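Local coordinates for pyridine synthase TbtD (PDB 5WA4), which probably catalyses the formal [4+2] aza-cycloaddition that builds the central pyridine ring during biosynthesis of the thiopeptide antibiotic thiomuracin, at residues 196-201 against 331-336. Residues are numbered along the deposited sequence; the frame is centred on the assembly and turned at random.
Sequences EAYLAR and TPHQRF
Tyr198 makes this contact almost alone on its side, laying its ring against Phe336 and reaching His333 with its hydroxyl. Tyr198 CA and Phe336 CA, 6.9 Å apart, are the closest CA pair across the two segments, and both residues direct their CB atoms toward the opposite helix. The first side-chain carbon, Tyr198 CB, sits over the centre of the Phe336 ring, 3.4 Å from its centroid and close to the ring normal, which meets the geometry of a CH-pi contact. The tyrosine ring continues past the phenylalanine in a nearly parallel plane, tilted by 11°. The centroids are 4.4 Å apart, but the rings are slid so far that they barely overlap: Phe336 presents its CD2 side to one face of Tyr198. With CG anti to the backbone N (chi1 178°), Tyr198 reaches over to the first turn of the other helix. There Tyr198 OH and His333 ND1 lie 2.8 Å apart in a hydrogen bond that either could donate. The hydroxyl arrives at the imidazole edge, in its plane, while the two rings stand rim to rim at 69°, completing an aromatic cluster. Arg202 also hydrogen-bonds Tyr198 OH, giving that oxygen a second partner. Across the contact, a capping box starts the helix bearing His333 and Phe336: Gln334 N donates to Thr331 OG1 (3.1 Å), and Thr331 N donates to Gln334 OE1. The cluster thus joins the C-terminal part of helix 184-201 to the N-terminal turn of helix 332-352, with Trp212 of helix 205-218 packing on Tyr198, Leu208 on His333, and Ser95 of a second subunit touching both.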
# COMPACT_ATOMS: atom_id res chain seq x y z
N GLU E 196 15.51 -11.76 -12.63
CA GLU E 196 15.36 -10.57 -11.79
C GLU E 196 14.29 -10.74 -10.70
O GLU E 196 14.42 -10.16 -9.62
CB GLU E 196 15.04 -9.37 -12.68
CG GLU E 196 16.21 -8.96 -13.53
CD GLU E 196 17.37 -8.45 -12.69
OE1 GLU E 196 17.09 -7.93 -11.58
OE2 GLU E 196 18.54 -8.58 -13.13
N ALA E 197 13.27 -11.54 -10.97
CA ALA E 197 12.22 -11.79 -10.00
C ALA E 197 12.79 -12.50 -8.77
O ALA E 197 12.50 -12.15 -7.63
CB ALA E 197 11.12 -12.61 -10.63
N TYR E 198 13.63 -13.50 -9.04
CA TYR E 198 14.43 -14.19 -8.03
C TYR E 198 15.39 -13.27 -7.31
O TYR E 198 15.48 -13.32 -6.10
CB TYR E 198 15.23 -15.33 -8.67
CG TYR E 198 16.14 -16.11 -7.74
CD1 TYR E 198 15.61 -16.93 -6.75
CD2 TYR E 198 17.51 -16.09 -7.91
CE1 TYR E 198 16.42 -17.68 -5.93
CE2 TYR E 198 18.36 -16.84 -7.08
CZ TYR E 198 17.81 -17.64 -6.09
OH TYR E 198 18.63 -18.40 -5.27
N LEU E 199 16.13 -12.45 -8.04
CA LEU E 199 17.16 -11.66 -7.39
C LEU E 199 16.52 -10.66 -6.41
O LEU E 199 16.97 -10.51 -5.28
CB LEU E 199 18.05 -10.97 -8.42
CG LEU E 199 18.97 -11.90 -9.21
CD1 LEU E 199 19.54 -11.17 -10.41
CD2 LEU E 199 20.08 -12.38 -8.38
N ALA E 200 15.43 -10.02 -6.82
CA ALA E 200 14.69 -9.12 -5.94
C ALA E 200 14.18 -9.79 -4.65
O ALA E 200 13.98 -9.12 -3.64
CB ALA E 200 13.54 -8.52 -6.70
N ARG E 201 13.96 -11.10 -4.69
CA ARG E 201 13.55 -11.84 -3.50
C ARG E 201 14.69 -12.04 -2.48
O ARG E 201 14.43 -12.24 -1.28
CB ARG E 201 12.99 -13.22 -3.91
CG ARG E 201 11.61 -13.18 -4.62
CD ARG E 201 11.14 -14.58 -5.11
NE ARG E 201 10.93 -15.53 -4.01
CZ ARG E 201 9.80 -15.68 -3.31
NH1 ARG E 201 8.73 -14.95 -3.59
NH2 ARG E 201 9.74 -16.59 -2.34
N THR E 331 17.82 -27.04 -9.98
CA THR E 331 17.33 -26.36 -8.78
C THR E 331 16.86 -24.99 -9.21
O THR E 331 17.41 -24.43 -10.17
CB THR E 331 18.44 -26.23 -7.68
OG1 THR E 331 19.50 -25.38 -8.15
CG2 THR E 331 19.00 -27.59 -7.34
N PRO E 332 15.84 -24.44 -8.54
CA PRO E 332 15.37 -23.09 -8.90
C PRO E 332 16.52 -22.11 -9.10
O PRO E 332 16.50 -21.36 -10.08
CB PRO E 332 14.49 -22.70 -7.71
CG PRO E 332 13.91 -24.00 -7.27
CD PRO E 332 14.96 -25.08 -7.55
N HIS E 333 17.52 -22.20 -8.22
CA HIS E 333 18.70 -21.34 -8.27
C HIS E 333 19.47 -21.55 -9.56
O HIS E 333 19.91 -20.59 -10.21
CB HIS E 333 19.63 -21.62 -7.08
CG HIS E 333 20.84 -20.75 -7.06
ND1 HIS E 333 20.82 -19.45 -6.60
CD2 HIS E 333 22.10 -20.96 -7.52
CE1 HIS E 333 22.02 -18.91 -6.75
NE2 HIS E 333 22.81 -19.81 -7.30
N GLN E 334 19.65 -22.81 -9.94
CA GLN E 334 20.34 -23.09 -11.19
C GLN E 334 19.52 -22.52 -12.35
O GLN E 334 20.07 -21.92 -13.27
CB GLN E 334 20.60 -24.58 -11.36
CG GLN E 334 21.66 -25.19 -10.43
CD GLN E 334 21.84 -26.69 -10.65
OE1 GLN E 334 20.93 -27.49 -10.41
NE2 GLN E 334 23.01 -27.07 -11.15
N ARG E 335 18.19 -22.70 -12.29
CA ARG E 335 17.31 -22.18 -13.34
C ARG E 335 17.45 -20.67 -13.50
O ARG E 335 17.68 -20.18 -14.62
CB ARG E 335 15.85 -22.52 -13.07
CG ARG E 335 14.94 -22.31 -14.32
CD ARG E 335 13.49 -22.01 -13.92
NE ARG E 335 13.11 -22.88 -12.82
CZ ARG E 335 12.44 -22.49 -11.75
NH1 ARG E 335 12.07 -21.22 -11.64
NH2 ARG E 335 12.15 -23.36 -10.79
N PHE E 336 17.35 -19.93 -12.38
CA PHE E 336 17.52 -18.48 -12.46
C PHE E 336 18.89 -18.07 -12.99
O PHE E 336 19.00 -17.11 -13.75
CB PHE E 336 17.24 -17.84 -11.11
CG PHE E 336 15.83 -18.04 -10.66
CD1 PHE E 336 14.77 -17.60 -11.45
CD2 PHE E 336 15.54 -18.70 -9.48
CE1 PHE E 336 13.44 -17.79 -11.07
CE2 PHE E 336 14.21 -18.90 -9.09
CZ PHE E 336 13.16 -18.45 -9.88